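Local structure of glucose-permease IIA component (Mycoplasma capricolum, 2GPR) at residues F47-T57 / G66-L77. The protein accepts a phosphoryl group from phospho-HPr and passes it to the EIIB domain in the glucose-uptake phosphotransferase system. Numbering follows the deposited sequence.
Sequences FHAPVSGKLVT and GIQTKSGVEILL
Val56 sets its CG2 methyl squarely over one face of the Gln68 side-chain amide, 3.7 Å from CD and almost equally far from OE1 and NE2. With CG1 anti to the backbone N (chi1 175°), CG2 is the branch turned to the amide, while Lys54 runs beside Gln68 in the same direction. The Pro50 ring is met at its CB-CG side, where CG lies 3.6 Å from Ile75 CD1; Ile67 CD1 comes more distantly to its CD. Leu77 CD1 touches Phe47 at CB, and Cys14 and Ile79 also pack against Phe47. The antiparallel hairpin of strands 53-57 and 64-68 illustrates how a classic beta bulge absorbs an extra residue: Val56 and Thr57 both face Gly66. Thr57 N bonds Gly66 O almost straight (3.2 Å, 176°), Val56 N only weakly, and Gly66 N returns a bond to a lone pair of Thr57 O at 2.7 Å. Thr57 CB sits just 3.4 Å from Gly66 CA. Beyond the bulge, Lys54 and Gln68 exchange two backbone bonds. On the face of the sheet that carries Leu55 and Ile67, Ile67 CG2 lies 3.5 Å from Gly53 CA and meets Val51 CG2 of the preceding loop, which also touches Ile75 CG2 and lies near Leu8 and Val10 of strand 8-11.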
ATOM      1  N   PHE A  47       8.906   0.548   3.458  1.00 26.83           N
ATOM      2  CA  PHE A  47       7.690   0.130   2.890  1.00 21.25           C
ATOM      3  C   PHE A  47       8.083  -0.785   1.769  1.00 23.44           C
ATOM      4  O   PHE A  47       9.009  -0.448   1.016  1.00 23.14           O
ATOM      5  CB  PHE A  47       6.849   1.303   2.421  1.00 18.38           C
ATOM      6  CG  PHE A  47       6.248   2.069   3.549  1.00 13.06           C
ATOM      7  CD1 PHE A  47       7.056   2.860   4.361  1.00 12.29           C
ATOM      8  CD2 PHE A  47       4.876   2.008   3.797  1.00 10.99           C
ATOM      9  CE1 PHE A  47       6.491   3.562   5.420  1.00 13.36           C
ATOM     10  CE2 PHE A  47       4.291   2.697   4.861  1.00  8.34           C
ATOM     11  CZ  PHE A  47       5.125   3.436   5.698  1.00 11.50           C
ATOM     12  N   HIS A  48       7.450  -1.982   1.730  1.00 22.88           N
ATOM     13  CA  HIS A  48       7.785  -3.001   0.771  1.00 20.66           C
ATOM     14  C   HIS A  48       6.623  -3.262  -0.119  1.00 20.44           C
ATOM     15  O   HIS A  48       5.528  -2.953   0.223  1.00 23.00           O
ATOM     16  CB  HIS A  48       8.167  -4.329   1.473  1.00 24.75           C
ATOM     17  CG  HIS A  48       9.485  -4.300   2.184  1.00 27.65           C
ATOM     18  ND1 HIS A  48       9.607  -3.778   3.455  1.00 30.19           N
ATOM     19  CD2 HIS A  48      10.731  -4.660   1.772  1.00 28.27           C
ATOM     20  CE1 HIS A  48      10.904  -3.859   3.792  1.00 30.37           C
ATOM     21  NE2 HIS A  48      11.603  -4.387   2.801  1.00 28.79           N
ATOM     22  N   ALA A  49       6.853  -3.892  -1.237  1.00 18.39           N
ATOM     23  CA  ALA A  49       5.790  -4.260  -2.097  1.00 16.84           C
ATOM     24  C   ALA A  49       4.859  -5.335  -1.463  1.00 19.73           C
ATOM     25  O   ALA A  49       5.281  -6.398  -0.984  1.00 21.79           O
ATOM     26  CB  ALA A  49       6.379  -4.729  -3.423  1.00 13.95           C
ATOM     27  N   PRO A  50       3.569  -5.077  -1.539  1.00 22.37           N
ATOM     28  CA  PRO A  50       2.511  -5.960  -1.034  1.00 23.40           C
ATOM     29  C   PRO A  50       2.230  -7.156  -1.915  1.00 25.57           C
ATOM     30  O   PRO A  50       1.673  -8.134  -1.475  1.00 29.44           O
ATOM     31  CB  PRO A  50       1.260  -5.098  -1.005  1.00 25.16           C
ATOM     32  CG  PRO A  50       1.649  -3.662  -1.445  1.00 25.55           C
ATOM     33  CD  PRO A  50       3.144  -3.650  -1.668  1.00 23.44           C
ATOM     34  N   VAL A  51       2.565  -7.030  -3.187  1.00 25.89           N
ATOM     35  CA  VAL A  51       2.414  -8.063  -4.208  1.00 24.91           C
ATOM     36  C   VAL A  51       3.489  -7.914  -5.282  1.00 23.29           C
ATOM     37  O   VAL A  51       4.365  -7.008  -5.282  1.00 22.61           O
ATOM     38  CB  VAL A  51       1.041  -8.061  -4.873  1.00 27.30           C
ATOM     39  CG1 VAL A  51      -0.072  -8.185  -3.842  1.00 23.80           C
ATOM     40  CG2 VAL A  51       0.892  -6.761  -5.671  1.00 32.55           C
ATOM     41  N   SER A  52       3.430  -8.801  -6.226  1.00 23.26           N
ATOM     42  CA  SER A  52       4.334  -8.717  -7.325  1.00 22.69           C
ATOM     43  C   SER A  52       3.609  -8.169  -8.533  1.00 20.20           C
ATOM     44  O   SER A  52       2.445  -8.477  -8.768  1.00 19.41           O
ATOM     45  CB  SER A  52       4.959 -10.040  -7.583  1.00 25.40           C
ATOM     46  OG  SER A  52       5.433 -10.497  -6.340  1.00 29.26           O
ATOM     47  N   GLY A  53       4.280  -7.300  -9.274  1.00 20.24           N
ATOM     48  CA  GLY A  53       3.669  -6.696 -10.459  1.00 19.21           C
ATOM     49  C   GLY A  53       4.553  -5.610 -10.993  1.00 20.36           C
ATOM     50  O   GLY A  53       5.744  -5.595 -10.680  1.00 25.71           O
ATOM     51  N   LYS A  54       3.973  -4.712 -11.771  1.00 20.05           N
ATOM     52  CA  LYS A  54       4.685  -3.592 -12.360  1.00 22.57           C
ATOM     53  C   LYS A  54       4.368  -2.285 -11.682  1.00 20.91           C
ATOM     54  O   LYS A  54       3.192  -1.925 -11.459  1.00 16.50           O
ATOM     55  CB  LYS A  54       4.296  -3.442 -13.794  1.00 29.44           C
ATOM     56  CG  LYS A  54       5.495  -3.204 -14.665  1.00 36.83           C
ATOM     57  CD  LYS A  54       5.172  -2.297 -15.817  1.00 43.11           C
ATOM     58  CE  LYS A  54       4.009  -2.787 -16.641  1.00 49.16           C
ATOM     59  NZ  LYS A  54       3.931  -2.001 -17.879  1.00 52.89           N
ATOM     60  N   LEU A  55       5.420  -1.556 -11.363  1.00 23.70           N
ATOM     61  CA  LEU A  55       5.247  -0.249 -10.753  1.00 27.37           C
ATOM     62  C   LEU A  55       4.718   0.656 -11.865  1.00 30.53           C
ATOM     63  O   LEU A  55       5.466   1.398 -12.527  1.00 30.84           O
ATOM     64  CB  LEU A  55       6.607   0.293 -10.276  1.00 29.05           C
ATOM     65  CG  LEU A  55       6.673   0.877  -8.869  1.00 32.37           C
ATOM     66  CD1 LEU A  55       8.077   1.414  -8.597  1.00 34.33           C
ATOM     67  CD2 LEU A  55       5.708   2.016  -8.696  1.00 34.22           C
ATOM     68  N   VAL A  56       3.442   0.511 -12.144  1.00 32.60           N
ATOM     69  CA  VAL A  56       2.801   1.273 -13.198  1.00 31.42           C
ATOM     70  C   VAL A  56       2.635   2.684 -12.781  1.00 29.85           C
ATOM     71  O   VAL A  56       2.617   3.536 -13.622  1.00 29.37           O
ATOM     72  CB  VAL A  56       1.440   0.706 -13.575  1.00 33.66           C
ATOM     73  CG1 VAL A  56       0.765   1.626 -14.590  1.00 35.53           C
ATOM     74  CG2 VAL A  56       1.606  -0.717 -14.135  1.00 34.77           C
ATOM     75  N   THR A  57       2.484   2.906 -11.459  1.00 30.39           N
ATOM     76  CA  THR A  57       2.331   4.251 -10.878  1.00 26.91           C
ATOM     77  C   THR A  57       3.456   4.625  -9.962  1.00 24.71           C
ATOM     78  O   THR A  57       3.539   4.119  -8.879  1.00 24.70           O
ATOM     79  CB  THR A  57       1.121   4.392  -9.965  1.00 22.97           C
ATOM     80  OG1 THR A  57      -0.112   4.289 -10.661  1.00 24.27           O
ATOM     81  CG2 THR A  57       1.248   5.730  -9.266  1.00 19.69           C
ATOM     82  N   GLY A  66       2.124   2.445  -7.309  1.00 18.90           N
ATOM     83  CA  GLY A  66       1.100   1.672  -7.987  1.00 17.78           C
ATOM     84  C   GLY A  66       1.650   0.395  -8.632  1.00 21.09           C
ATOM     85  O   GLY A  66       2.591   0.395  -9.441  1.00 22.29           O
ATOM     86  N   ILE A  67       1.051  -0.731  -8.256  1.00 22.98           N
ATOM     87  CA  ILE A  67       1.526  -2.007  -8.738  1.00 21.87           C
ATOM     88  C   ILE A  67       0.423  -2.700  -9.437  1.00 24.74           C
ATOM     89  O   ILE A  67      -0.716  -2.742  -8.974  1.00 26.95           O
ATOM     90  CB  ILE A  67       2.174  -2.886  -7.629  1.00 19.17           C
ATOM     91  CG1 ILE A  67       3.483  -2.250  -7.096  1.00 15.49           C
ATOM     92  CG2 ILE A  67       2.479  -4.284  -8.185  1.00 16.29           C
ATOM     93  CD1 ILE A  67       3.724  -2.379  -5.602  1.00 15.13           C
ATOM     94  N   GLN A  68       0.744  -3.184 -10.590  1.00 26.30           N
ATOM     95  CA  GLN A  68      -0.225  -3.876 -11.376  1.00 30.75           C
ATOM     96  C   GLN A  68       0.272  -5.297 -11.551  1.00 33.00           C
ATOM     97  O   GLN A  68       1.385  -5.515 -11.997  1.00 30.49           O
ATOM     98  CB  GLN A  68      -0.503  -3.078 -12.702  1.00 34.04           C
ATOM     99  CG  GLN A  68      -1.335  -3.750 -13.823  1.00 36.38           C
ATOM    100  CD  GLN A  68      -0.918  -3.258 -15.221  1.00 39.15           C
ATOM    101  OE1 GLN A  68       0.030  -3.802 -15.856  1.00 40.84           O
ATOM    102  NE2 GLN A  68      -1.570  -2.179 -15.683  1.00 37.71           N
ATOM    103  N   THR A  69      -0.514  -6.246 -11.043  1.00 38.96           N
ATOM    104  CA  THR A  69      -0.205  -7.661 -11.155  1.00 43.37           C
ATOM    105  C   THR A  69      -0.502  -8.147 -12.561  1.00 43.98           C
ATOM    106  O   THR A  69      -1.154  -7.467 -13.366  1.00 41.78           O
ATOM    107  CB  THR A  69      -1.039  -8.499 -10.177  1.00 46.61           C
ATOM    108  OG1 THR A  69      -2.401  -8.464 -10.565  1.00 47.92           O
ATOM    109  CG2 THR A  69      -0.909  -7.945  -8.769  1.00 47.16           C
ATOM    110  N   LYS A  70      -0.062  -9.351 -12.843  1.00 47.10           N
ATOM    111  CA  LYS A  70      -0.304  -9.896 -14.150  1.00 50.56           C
ATOM    112  C   LYS A  70      -1.808  -9.941 -14.495  1.00 50.83           C
ATOM    113  O   LYS A  70      -2.193  -9.854 -15.669  1.00 51.83           O
ATOM    114  CB  LYS A  70       0.423 -11.218 -14.360  1.00 54.34           C
ATOM    115  CG  LYS A  70      -0.169 -12.365 -13.555  1.00 56.75           C
ATOM    116  CD  LYS A  70       0.736 -13.594 -13.412  1.00 56.30           C
ATOM    117  CE  LYS A  70       1.987 -13.366 -12.563  1.00 55.09           C
ATOM    118  NZ  LYS A  70       1.743 -12.604 -11.328  1.00 53.15           N
ATOM    119  N   SER A  71      -2.649 -10.012 -13.445  1.00 48.90           N
ATOM    120  CA  SER A  71      -4.101 -10.072 -13.526  1.00 45.55           C
ATOM    121  C   SER A  71      -4.756  -8.728 -13.791  1.00 48.08           C
ATOM    122  O   SER A  71      -5.985  -8.583 -13.891  1.00 50.88           O
ATOM    123  CB  SER A  71      -4.613 -10.632 -12.256  1.00 44.13           C
ATOM    124  OG  SER A  71      -3.520 -10.709 -11.374  1.00 45.92           O
ATOM    125  N   GLY A  72      -3.969  -7.709 -13.913  1.00 46.13           N
ATOM    126  CA  GLY A  72      -4.597  -6.468 -14.212  1.00 44.27           C
ATOM    127  C   GLY A  72      -5.110  -5.726 -13.013  1.00 42.28           C
ATOM    128  O   GLY A  72      -5.211  -4.523 -13.077  1.00 46.38           O
ATOM    129  N   VAL A  73      -5.450  -6.418 -11.943  1.00 36.72           N
ATOM    130  CA  VAL A  73      -5.846  -5.717 -10.724  1.00 34.83           C
ATOM    131  C   VAL A  73      -4.725  -4.753 -10.216  1.00 30.82           C
ATOM    132  O   VAL A  73      -3.541  -5.073 -10.095  1.00 29.73           O
ATOM    133  CB  VAL A  73      -6.192  -6.705  -9.603  1.00 37.88           C
ATOM    134  CG1 VAL A  73      -6.363  -8.116 -10.140  1.00 38.11           C
ATOM    135  CG2 VAL A  73      -5.158  -6.683  -8.472  1.00 37.03           C
ATOM    136  N   GLU A  74      -5.069  -3.539  -9.943  1.00 30.37           N
ATOM    137  CA  GLU A  74      -4.051  -2.632  -9.461  1.00 30.46           C
ATOM    138  C   GLU A  74      -4.271  -2.290  -8.031  1.00 29.44           C
ATOM    139  O   GLU A  74      -5.360  -1.889  -7.650  1.00 31.23           O
ATOM    140  CB  GLU A  74      -3.973  -1.273 -10.184  1.00 28.84           C
ATOM    141  CG  GLU A  74      -3.000  -1.271 -11.368  1.00 29.32           C
ATOM    142  CD  GLU A  74      -3.463  -0.308 -12.425  1.00 31.18           C
ATOM    143  OE1 GLU A  74      -4.445  -0.780 -13.144  1.00 34.11           O
ATOM    144  OE2 GLU A  74      -3.063   0.814 -12.529  1.00 30.98           O
ATOM    145  N   ILE A  75      -3.213  -2.341  -7.275  1.00 24.60           N
ATOM    146  CA  ILE A  75      -3.307  -1.948  -5.940  1.00 22.39           C
ATOM    147  C   ILE A  75      -2.403  -0.754  -5.662  1.00 21.62           C
ATOM    148  O   ILE A  75      -1.237  -0.692  -6.077  1.00 20.54           O
ATOM    149  CB  ILE A  75      -2.992  -3.155  -5.119  1.00 25.71           C
ATOM    150  CG1 ILE A  75      -2.815  -2.808  -3.677  1.00 27.97           C
ATOM    151  CG2 ILE A  75      -1.737  -3.825  -5.616  1.00 26.81           C
ATOM    152  CD1 ILE A  75      -1.583  -3.509  -3.127  1.00 29.09           C
ATOM    153  N   LEU A  76      -2.941   0.229  -4.980  1.00 22.47           N
ATOM    154  CA  LEU A  76      -2.175   1.400  -4.615  1.00 22.09           C
ATOM    155  C   LEU A  76      -1.740   1.458  -3.122  1.00 23.26           C
ATOM    156  O   LEU A  76      -2.541   1.300  -2.191  1.00 27.47           O
ATOM    157  CB  LEU A  76      -2.918   2.671  -5.087  1.00 21.49           C
ATOM    158  CG  LEU A  76      -2.271   3.998  -4.738  1.00 21.10           C
ATOM    159  CD1 LEU A  76      -1.448   4.497  -5.910  1.00 21.54           C
ATOM    160  CD2 LEU A  76      -3.385   5.005  -4.489  1.00 20.59           C
ATOM    161  N   LEU A  77      -0.442   1.670  -2.914  1.00 20.43           N
ATOM    162  CA  LEU A  77       0.195   1.912  -1.628  1.00 18.41           C
ATOM    163  C   LEU A  77       0.449   3.426  -1.592  1.00 19.18           C
ATOM    164  O   LEU A  77       1.073   3.983  -2.490  1.00 22.29           O
ATOM    165  CB  LEU A  77       1.569   1.193  -1.538  1.00 18.77           C
ATOM    166  CG  LEU A  77       2.218   1.016  -0.158  1.00 15.32           C
ATOM    167  CD1 LEU A  77       3.704   1.318  -0.223  1.00 14.91           C
ATOM    168  CD2 LEU A  77       1.514   1.676   1.039  1.00 11.15           C
TER